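Local atomic coordinates of proteophosphoglycan (PDB entry 2RE3), a protein that is of unknown function but belongs to the DUF1285 family, whose new fold with repeated structural motifs has been linked to a possible role in signal transduction. Residues A[18-24]-A[66-70]; A[33-39]-A[81-87]; A[93-98]-A[144-148]; A[107-112]-A[176-180]. All blocks are in the same frame, centred on the assembly; numbering follows the deposited sequence. Where two conformers were deposited one is given.

Interaction 1: A[18-24]-A[66-70]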
# COMPACT_ATOMS: atom_id res chain seq x y z
N SER A 18 18.17 12.89 8.18
CA SER A 18 18.08 11.86 7.17
C SER A 18 17.23 12.30 6.01
O SER A 18 17.57 12.03 4.87
CB SER A 18 17.50 10.59 7.76
OG SER A 18 18.36 10.12 8.76
N ALA A 19 16.11 12.96 6.32
CA ALA A 19 15.23 13.53 5.29
C ALA A 19 15.95 14.59 4.41
O ALA A 19 15.65 14.74 3.22
CB ALA A 19 13.97 14.11 5.95
N ARG A 20 16.88 15.33 5.00
CA ARG A 20 17.63 16.32 4.26
C ARG A 20 18.64 15.65 3.33
O ARG A 20 18.95 16.19 2.27
CB ARG A 20 18.31 17.30 5.23
CG ARG A 20 17.34 18.34 5.84
CD ARG A 20 18.07 19.46 6.58
NE ARG A 20 18.86 19.03 7.76
CZ ARG A 20 18.39 18.93 9.01
NH1 ARG A 20 17.13 19.24 9.30
NH2 ARG A 20 19.21 18.55 10.00
N ALA A 21 19.14 14.47 3.70
CA ALA A 21 20.06 13.71 2.84
C ALA A 21 19.37 13.08 1.61
O ALA A 21 20.02 12.84 0.60
CB ALA A 21 20.77 12.64 3.64
N ILE A 22 18.07 12.81 1.70
CA ILE A 22 17.33 12.24 0.57
C ILE A 22 16.87 13.34 -0.39
O ILE A 22 16.50 14.44 0.02
CB ILE A 22 16.05 11.49 1.01
CG1 ILE A 22 16.31 10.51 2.15
CG2 ILE A 22 15.44 10.69 -0.16
CD1 ILE A 22 15.06 10.13 2.86
N LYS A 23 16.92 13.07 -1.68
CA LYS A 23 16.12 13.85 -2.64
C LYS A 23 15.44 12.84 -3.55
O LYS A 23 16.00 11.80 -3.89
CB LYS A 23 16.97 14.86 -3.44
CG LYS A 23 17.55 16.04 -2.63
CD LYS A 23 16.49 17.08 -2.26
CE LYS A 23 17.09 18.16 -1.37
NZ LYS A 23 17.40 17.67 -0.02
N SER A 24 14.20 13.14 -3.89
CA SER A 24 13.45 12.25 -4.72
C SER A 24 12.55 13.07 -5.60
O SER A 24 11.90 14.00 -5.14
CB SER A 24 12.59 11.34 -3.86
OG SER A 24 11.50 12.06 -3.33
N LEU A 66 8.54 11.54 0.98
CA LEU A 66 9.96 11.42 0.75
C LEU A 66 10.48 10.07 1.25
O LEU A 66 11.11 9.33 0.49
CB LEU A 66 10.69 12.59 1.45
CG LEU A 66 12.15 12.87 1.09
CD1 LEU A 66 12.24 13.30 -0.38
CD2 LEU A 66 12.77 13.96 2.02
N PHE A 67 10.18 9.71 2.50
CA PHE A 67 10.63 8.43 3.01
C PHE A 67 9.93 7.29 2.28
O PHE A 67 10.50 6.23 2.13
CB PHE A 67 10.40 8.28 4.52
CG PHE A 67 11.37 9.03 5.36
CD1 PHE A 67 12.72 8.78 5.28
CD2 PHE A 67 10.93 9.97 6.28
CE1 PHE A 67 13.61 9.47 6.07
CE2 PHE A 67 11.82 10.65 7.07
CZ PHE A 67 13.17 10.39 6.95
N SER A 68 8.69 7.50 1.88
CA SER A 68 7.92 6.45 1.23
C SER A 68 8.52 6.13 -0.13
O SER A 68 8.40 5.01 -0.59
CB SER A 68 6.44 6.86 1.04
OG SER A 68 5.73 6.77 2.28
N SER A 69 9.16 7.12 -0.76
CA SER A 69 9.82 6.90 -2.04
C SER A 69 10.96 5.86 -1.95
O SER A 69 11.34 5.29 -2.97
CB SER A 69 10.35 8.21 -2.65
OG SER A 69 11.54 8.70 -2.02
N ILE A 70 11.50 5.62 -0.75
CA ILE A 70 12.63 4.68 -0.64
C ILE A 70 12.27 3.41 0.13
O ILE A 70 13.13 2.71 0.67
CB ILE A 70 13.91 5.37 -0.07
CG1 ILE A 70 13.63 6.03 1.30
CG2 ILE A 70 14.46 6.34 -1.13
CD1 ILE A 70 14.89 6.34 2.12
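I22 is set between L66 and F67 where the end of helix 15-21 meets the end of helix 61-68. The first residue to leave helical geometry after helix 15-21, it turns its side chain toward the other segment and divides its branches between L66 on one side and F67 with I70 on the other. CG2 runs along the isobutyl group of L66, 4.1 Å from its CD1, the two side chains sliding past each other in opposite senses. F67 is the closer neighbour: the other branch, with CG1 anti to the carbonyl carbon (chi1 -49°), carries CD1 obliquely to within 3.6 Å of CE1 of F67. I22 CD1 also meets CD1 of I70 at 3.9 Å. A19 adds its methyl, 3.9 Å from CZ of F67, while L66 reaches back with CD2 to the carbonyl oxygen of A19. A19, I22, F67 and I70 are buried, while L66 keeps part of its surface accessible. Packing is looser at S18, whose CB approaches the F67 ring at its edge, 4.4 Å from CE1. The partly exposed S24, modelled in two conformers and so less certainly placed, brings CB to 3.4 Å from OG of S69, beside CD1 of L66. The hydroxyl of S69 donates to L66 O at 2.6 Å. Beyond the helix ends, F67 rests on W51 of strand 51-53 and, together with I70, on L80 of strand 77-81, seating the cluster against the N-terminal six-stranded sheet.

Interaction 2: A[33-39]-A[81-87]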
# COMPACT_ATOMS: atom_id res chain seq x y z
N TRP A 33 19.71 -1.46 -5.41
CA TRP A 33 20.61 -1.18 -4.29
C TRP A 33 20.62 -2.28 -3.24
O TRP A 33 19.57 -2.78 -2.84
CB TRP A 33 20.22 0.15 -3.65
CG TRP A 33 20.15 1.28 -4.62
CD1 TRP A 33 20.90 1.43 -5.76
CD2 TRP A 33 19.28 2.41 -4.57
NE1 TRP A 33 20.55 2.59 -6.41
CE2 TRP A 33 19.56 3.21 -5.70
CE3 TRP A 33 18.30 2.84 -3.67
CZ2 TRP A 33 18.88 4.41 -5.96
CZ3 TRP A 33 17.65 4.02 -3.91
CH2 TRP A 33 17.94 4.80 -5.05
N ASN A 34 21.81 -2.65 -2.80
CA ASN A 34 21.97 -3.64 -1.73
C ASN A 34 23.05 -3.22 -0.76
O ASN A 34 24.08 -3.89 -0.61
CB ASN A 34 22.23 -5.01 -2.31
CG ASN A 34 21.03 -5.54 -3.03
OD1 ASN A 34 21.02 -5.63 -4.26
ND2 ASN A 34 19.99 -5.83 -2.27
N PRO A 35 22.81 -2.09 -0.09
CA PRO A 35 23.74 -1.58 0.89
C PRO A 35 23.70 -2.43 2.15
O PRO A 35 22.77 -3.20 2.34
CB PRO A 35 23.19 -0.19 1.18
CG PRO A 35 21.70 -0.37 0.99
CD PRO A 35 21.63 -1.23 -0.22
N PRO A 36 24.70 -2.29 3.01
CA PRO A 36 24.66 -3.16 4.19
C PRO A 36 23.62 -2.61 5.15
O PRO A 36 23.33 -1.43 5.14
CB PRO A 36 26.09 -3.07 4.75
CG PRO A 36 26.62 -1.76 4.24
CD PRO A 36 25.85 -1.36 3.02
N PHE A 37 23.03 -3.51 5.93
CA PHE A 37 21.97 -3.19 6.88
C PHE A 37 22.51 -2.37 8.04
O PHE A 37 23.36 -2.85 8.77
CB PHE A 37 21.44 -4.53 7.39
CG PHE A 37 20.40 -4.44 8.46
CD1 PHE A 37 19.18 -3.80 8.22
CD2 PHE A 37 20.60 -5.05 9.68
CE1 PHE A 37 18.21 -3.74 9.20
CE2 PHE A 37 19.62 -5.01 10.66
CZ PHE A 37 18.43 -4.35 10.43
N ASN A 38 22.03 -1.16 8.24
CA ASN A 38 22.47 -0.38 9.42
C ASN A 38 21.58 -0.39 10.65
O ASN A 38 21.71 0.46 11.51
CB ASN A 38 22.69 1.08 9.03
CG ASN A 38 23.64 1.23 7.88
OD1 ASN A 38 23.29 0.92 6.74
ND2 ASN A 38 24.85 1.70 8.17
N GLY A 39 20.66 -1.34 10.75
CA GLY A 39 19.83 -1.44 11.95
C GLY A 39 18.39 -1.04 11.71
O GLY A 39 18.02 -0.53 10.63
N VAL A 81 15.74 2.32 1.92
CA VAL A 81 16.99 1.96 1.27
C VAL A 81 17.43 3.07 0.34
O VAL A 81 16.67 3.53 -0.50
CB VAL A 81 16.79 0.67 0.49
CG1 VAL A 81 18.09 0.23 -0.21
CG2 VAL A 81 16.27 -0.42 1.44
N THR A 82 18.67 3.49 0.50
CA THR A 82 19.36 4.36 -0.43
C THR A 82 20.54 3.53 -0.98
O THR A 82 20.77 2.42 -0.53
CB THR A 82 19.92 5.60 0.30
OG1 THR A 82 20.86 5.16 1.29
CG2 THR A 82 18.82 6.42 0.96
N PRO A 83 21.30 4.08 -1.93
CA PRO A 83 22.50 3.37 -2.41
C PRO A 83 23.55 3.08 -1.33
O PRO A 83 24.36 2.17 -1.52
CB PRO A 83 23.10 4.33 -3.44
CG PRO A 83 21.99 5.24 -3.84
CD PRO A 83 21.11 5.37 -2.61
N VAL A 84 23.55 3.82 -0.23
CA VAL A 84 24.59 3.62 0.78
C VAL A 84 24.10 3.01 2.09
O VAL A 84 24.90 2.38 2.81
CB VAL A 84 25.42 4.93 1.02
CG1 VAL A 84 26.23 5.23 -0.22
CG2 VAL A 84 24.52 6.13 1.41
N GLU A 85 22.81 3.12 2.36
CA GLU A 85 22.26 2.73 3.65
C GLU A 85 20.92 2.00 3.51
O GLU A 85 20.14 2.32 2.64
CB GLU A 85 22.06 3.99 4.49
CG GLU A 85 21.58 3.70 5.89
CD GLU A 85 21.81 4.86 6.87
OE1 GLU A 85 21.47 6.03 6.53
OE2 GLU A 85 22.30 4.59 7.99
N LYS A 86 20.68 1.04 4.40
CA LYS A 86 19.40 0.35 4.54
C LYS A 86 18.99 0.25 6.02
O LYS A 86 19.74 -0.33 6.82
CB LYS A 86 19.50 -1.06 3.97
CG LYS A 86 18.52 -2.07 4.54
CD LYS A 86 18.25 -3.29 3.63
CE LYS A 86 19.20 -4.46 3.90
NZ LYS A 86 18.71 -5.74 3.26
N VAL A 87 17.80 0.76 6.37
CA VAL A 87 17.29 0.63 7.71
C VAL A 87 15.94 -0.05 7.75
O VAL A 87 15.09 0.15 6.87
CB VAL A 87 17.20 1.99 8.40
CG1 VAL A 87 18.60 2.54 8.64
CG2 VAL A 87 16.35 2.97 7.60
O HOH W 1 20.75 -4.67 1.24
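The amide N of N38 donates to the carbonyl O of K86 at 2.8 Å, with an N-H...O angle of 160°. It lies where strands 37-45 and 86-91, parallel neighbours in a mixed six-stranded sheet, come together; the pairing is loose here, and a little further on CA of V87 makes a C-H...O contact with O of G39. Ahead of the strands, residues 33-36 run alongside the turn at 82-85. That turn is an ST motif: OG1 of T82 accepts from N of E85 at 3.0 Å, while N of T82 donates to E85 O. P35 fits against the turn, its CG 3.3 Å from O of T82 and its CD beside CG1 of V81. The chain of K86 is bent at chi3 (90°), passes across F37 at about a right angle, and ends at a salt bridge to E74 and a cation-pi contact with Y79. Water 1 donates to P35 O at 2.7 Å and takes a weak bond from NZ of K86. At the far end W33 and P83 lie side by side: CD of P83 stands over the indole, 3.8 Å from the centroid of the six-membered ring and 4° from its normal, a CH-pi contact.

Interaction 3: A[93-98]-A[144-148]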
# COMPACT_ATOMS: atom_id res chain seq x y z
N ASP A 93 0.45 -3.11 9.10
CA ASP A 93 -0.33 -3.82 8.10
C ASP A 93 0.26 -3.61 6.70
O ASP A 93 1.17 -4.33 6.31
CB ASP A 93 -1.79 -3.37 8.21
CG ASP A 93 -2.74 -4.28 7.47
OD1 ASP A 93 -2.29 -5.24 6.84
OD2 ASP A 93 -3.96 -4.05 7.54
N ALA A 94 -0.21 -2.63 5.93
CA ALA A 94 0.35 -2.37 4.62
C ALA A 94 1.13 -1.07 4.72
O ALA A 94 0.84 -0.24 5.58
CB ALA A 94 -0.73 -2.29 3.57
N PRO A 95 2.16 -0.91 3.87
CA PRO A 95 2.90 0.35 3.85
C PRO A 95 2.07 1.55 3.37
O PRO A 95 2.45 2.71 3.61
CB PRO A 95 4.05 0.06 2.89
CG PRO A 95 3.62 -1.14 2.07
CD PRO A 95 2.73 -1.91 2.94
N PHE A 96 0.96 1.27 2.68
CA PHE A 96 0.11 2.35 2.15
C PHE A 96 -1.37 2.15 2.43
O PHE A 96 -1.82 1.04 2.67
CB PHE A 96 0.30 2.48 0.66
CG PHE A 96 1.72 2.74 0.23
CD1 PHE A 96 2.36 3.92 0.55
CD2 PHE A 96 2.39 1.82 -0.56
CE1 PHE A 96 3.63 4.17 0.13
CE2 PHE A 96 3.68 2.06 -0.99
CZ PHE A 96 4.31 3.24 -0.64
N VAL A 97 -2.10 3.24 2.40
CA VAL A 97 -3.53 3.20 2.40
C VAL A 97 -4.02 3.80 1.08
O VAL A 97 -3.59 4.88 0.72
CB VAL A 97 -4.13 4.01 3.57
CG1 VAL A 97 -5.61 4.26 3.33
CG2 VAL A 97 -3.90 3.28 4.92
N ALA A 98 -4.90 3.08 0.39
CA ALA A 98 -5.60 3.59 -0.79
C ALA A 98 -6.75 4.48 -0.33
O ALA A 98 -7.67 3.99 0.34
CB ALA A 98 -6.15 2.42 -1.66
N TYR A 144 -6.63 -5.44 -0.19
CA TYR A 144 -5.47 -4.64 -0.57
C TYR A 144 -5.37 -4.52 -2.07
O TYR A 144 -6.00 -5.29 -2.79
CB TYR A 144 -4.23 -5.32 -0.06
CG TYR A 144 -4.23 -5.58 1.44
CD1 TYR A 144 -4.89 -6.67 1.97
CD2 TYR A 144 -3.53 -4.74 2.32
CE1 TYR A 144 -4.87 -6.95 3.33
CE2 TYR A 144 -3.50 -5.02 3.70
CZ TYR A 144 -4.18 -6.14 4.18
OH TYR A 144 -4.20 -6.44 5.51
N VAL A 145 -4.57 -3.55 -2.53
CA VAL A 145 -4.15 -3.48 -3.93
C VAL A 145 -2.64 -3.22 -4.02
O VAL A 145 -2.07 -2.46 -3.24
CB VAL A 145 -4.92 -2.41 -4.73
CG1 VAL A 145 -4.77 -1.01 -4.14
CG2 VAL A 145 -4.45 -2.39 -6.17
N HIS A 146 -1.99 -3.91 -4.94
CA HIS A 146 -0.56 -3.76 -5.15
C HIS A 146 -0.29 -2.43 -5.82
O HIS A 146 -1.00 -2.02 -6.76
CB HIS A 146 -0.08 -4.92 -6.03
CG HIS A 146 1.38 -4.89 -6.37
ND1 HIS A 146 1.85 -4.35 -7.54
CD2 HIS A 146 2.46 -5.43 -5.75
CE1 HIS A 146 3.17 -4.51 -7.61
NE2 HIS A 146 3.56 -5.17 -6.53
N VAL A 147 0.72 -1.73 -5.31
CA VAL A 147 1.14 -0.44 -5.86
C VAL A 147 2.45 -0.63 -6.61
O VAL A 147 2.54 -0.29 -7.78
CB VAL A 147 1.37 0.59 -4.74
CG1 VAL A 147 1.81 1.94 -5.32
CG2 VAL A 147 0.13 0.65 -3.83
N ARG A 148 3.48 -1.16 -5.94
CA ARG A 148 4.72 -1.45 -6.63
C ARG A 148 5.61 -2.37 -5.83
O ARG A 148 5.63 -2.32 -4.59
CB ARG A 148 5.51 -0.16 -6.97
CG ARG A 148 6.00 0.64 -5.76
CD ARG A 148 7.00 1.76 -6.16
NE ARG A 148 7.47 2.44 -4.95
CZ ARG A 148 6.77 3.36 -4.29
NH1 ARG A 148 5.60 3.77 -4.76
NH2 ARG A 148 7.25 3.91 -3.17
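The ring of F96 receives NH2 of R148 at its edge, near the ring plane, 3.9 Å from CZ; the guanidinium is tilted to the ring and the two side chains cross at about a right angle. One face of F96 has CB of P95 above it, displaced toward the rim, and CG2 of V147 comes in obliquely to 4.1 Å from CD2. The Y144 ring is also met at its edge, with CB of A94 3.9 Å from CE2 and CG of D93 in the ring plane, the carboxylate itself turned 81° to the ring. There the phenol OH donates to OD1 of D93 at 2.6 Å, on the syn lone pair, the one facing the other oxygen. With CG trans to the amide nitrogen (chi1 -165°), D93 extends to the phenol, and its OD2 has a second partner in the salt bridge to R47. Strands 96-104 and 144-148 are not direct neighbours: both flank strand 151-155 in the second six-stranded mixed sheet. Their short segments approach to 8.1 Å at 114° between directions, consistent with twist and the nearby bulge. F96 and A98 project toward 144-148, A98 lightly, its CB 4.5 Å from CG1 of V145, where F114 packs on both. V147 and R148 both lie opposite L151, a classic beta bulge. From this bulge the arginine chain runs extended from CG to NE, and NH1 closes a salt bridge with D120.

Interaction 4: A[107-112]-A[176-180]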
# COMPACT_ATOMS: atom_id res chain seq x y z
N GLY A 107 -18.81 -2.59 -16.87
CA GLY A 107 -18.97 -4.02 -16.67
C GLY A 107 -17.66 -4.79 -16.51
O GLY A 107 -16.87 -4.53 -15.60
N ARG A 108 -17.44 -5.74 -17.41
CA ARG A 108 -16.25 -6.59 -17.37
C ARG A 108 -15.05 -5.93 -18.02
O ARG A 108 -13.94 -6.39 -17.83
CB ARG A 108 -16.54 -7.97 -17.98
CG ARG A 108 -17.43 -8.82 -17.07
CD ARG A 108 -18.01 -9.98 -17.82
NE ARG A 108 -18.59 -11.04 -16.99
CZ ARG A 108 -19.55 -11.86 -17.43
NH1 ARG A 108 -20.05 -11.73 -18.66
NH2 ARG A 108 -20.03 -12.83 -16.65
N LYS A 109 -15.27 -4.84 -18.73
CA LYS A 109 -14.19 -4.07 -19.34
C LYS A 109 -13.68 -2.95 -18.41
O LYS A 109 -12.78 -2.20 -18.78
CB LYS A 109 -14.65 -3.51 -20.72
CG LYS A 109 -14.84 -4.60 -21.82
CD LYS A 109 -15.82 -4.17 -22.93
N GLN A 110 -14.22 -2.86 -17.19
CA GLN A 110 -13.94 -1.69 -16.30
C GLN A 110 -12.50 -1.67 -15.80
O GLN A 110 -11.87 -2.71 -15.67
CB GLN A 110 -14.95 -1.59 -15.14
CG GLN A 110 -14.44 -2.02 -13.79
CD GLN A 110 -15.53 -2.15 -12.69
OE1 GLN A 110 -16.52 -1.39 -12.65
NE2 GLN A 110 -15.33 -3.11 -11.79
N VAL A 111 -11.97 -0.48 -15.56
CA VAL A 111 -10.62 -0.30 -15.02
C VAL A 111 -10.68 0.56 -13.74
O VAL A 111 -11.30 1.63 -13.69
CB VAL A 111 -9.67 0.38 -16.06
CG1 VAL A 111 -8.25 0.48 -15.50
CG2 VAL A 111 -9.67 -0.40 -17.37
N LEU A 112 -10.04 0.06 -12.70
CA LEU A 112 -10.03 0.73 -11.40
C LEU A 112 -8.64 1.32 -11.14
O LEU A 112 -7.66 0.58 -11.05
CB LEU A 112 -10.40 -0.25 -10.27
CG LEU A 112 -11.74 -0.99 -10.34
CD1 LEU A 112 -11.89 -2.01 -9.17
CD2 LEU A 112 -12.87 -0.01 -10.32
N LEU A 176 -14.20 -7.94 -8.08
CA LEU A 176 -13.99 -6.74 -8.91
C LEU A 176 -13.29 -7.08 -10.22
O LEU A 176 -12.30 -7.79 -10.22
CB LEU A 176 -13.21 -5.67 -8.13
CG LEU A 176 -14.00 -5.07 -6.95
CD1 LEU A 176 -13.10 -4.27 -6.08
CD2 LEU A 176 -15.13 -4.23 -7.44
N TRP A 177 -13.87 -6.63 -11.33
CA TRP A 177 -13.21 -6.65 -12.62
C TRP A 177 -12.38 -5.40 -12.73
O TRP A 177 -12.89 -4.31 -12.50
CB TRP A 177 -14.23 -6.65 -13.75
CG TRP A 177 -14.84 -7.99 -14.00
CD1 TRP A 177 -16.03 -8.44 -13.52
CD2 TRP A 177 -14.28 -9.04 -14.77
NE1 TRP A 177 -16.25 -9.72 -13.95
CE2 TRP A 177 -15.19 -10.12 -14.72
CE3 TRP A 177 -13.10 -9.18 -15.51
CZ2 TRP A 177 -14.98 -11.33 -15.40
CZ3 TRP A 177 -12.88 -10.39 -16.20
CH2 TRP A 177 -13.82 -11.45 -16.14
N SER A 178 -11.10 -5.54 -13.05
CA SER A 178 -10.29 -4.39 -13.47
C SER A 178 -9.33 -4.80 -14.56
O SER A 178 -8.72 -5.86 -14.46
CB SER A 178 -9.52 -3.79 -12.30
OG SER A 178 -8.86 -2.61 -12.70
N SER A 179 -9.19 -3.98 -15.59
CA SER A 179 -8.19 -4.21 -16.66
C SER A 179 -8.31 -5.59 -17.28
O SER A 179 -7.29 -6.18 -17.62
CB SER A 179 -6.74 -4.06 -16.16
OG SER A 179 -6.50 -2.79 -15.60
N GLY A 180 -9.52 -6.13 -17.40
CA GLY A 180 -9.71 -7.46 -17.98
C GLY A 180 -9.48 -8.67 -17.09
O GLY A 180 -9.57 -9.79 -17.57
O HOH W 2 -11.99 -5.14 -16.28
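Q110 reaches across to W177 with its amide, NE2 donating to W177 O at 2.8 Å. The acceptor lies within 1° of the amide plane, and the bond arrives in the carbonyl plane on a lone pair; NE2 is also hydrogen-bonded to L166 O. The carbonyl oxygen of Q110 is gripped in turn: N of S179 donates to it at 3.0 Å through a bent bond of 138°, CA of S178 makes a C-H...O contact at 3.2 Å, and water 2 adds a further donor. The same water bonds to R108 O at 2.8 Å and accepts from N of G180, tying residues 108-110 to the turn. That turn, S179-G180, has the positive phi angles of a type I' two-residue hairpin between strands 173-178 and 181-185. Its three-stranded sheet thus meets the entrance to strand 111-116 of the six-stranded sheet. Next along, S178 turns OG toward strand 111-116, where N of L112 donates to it at 2.9 Å and 167°; this hydroxyl, like that of S179, is hydrogen-bonded to A124 O. W177 presents a ring face to R108, whose CG stands 3.6 Å from the centroid of the five-membered ring, a CH-pi contact. NE of R108 and NE1 of W177 share one acceptor, OE2 of E170, which holds NE of R108 near the indole N-H, the guanidinium steeply inclined to the ring. On the apolar side CD1 of L112 meets CD1 of L176 at 4.0 Å, both resting on L163 of helix 157-164.

In the fold
From the N terminus, the chain opens interaction 1 at 18-24 and interaction 2 at 33-39, then closes them in the same order at 66-70 and 81-87, so the two loops cross; I70 O and V81 N probably hydrogen-bond, joining them directly. Interactions 3 and 4 repeat this pattern: 93-98 and 107-112 open, 144-148 and 176-180 close. The first pair joins parts of the N-terminal sheet and its helices, the second the C-terminal sheet, which has the same strand order, and its three-stranded neighbour. Between the halves, interaction 3 lies near the centre of the chain and touches interaction 1 through S68 and R148, whereas interactions 2 and 4 sit about 39 Å apart, centre to centre.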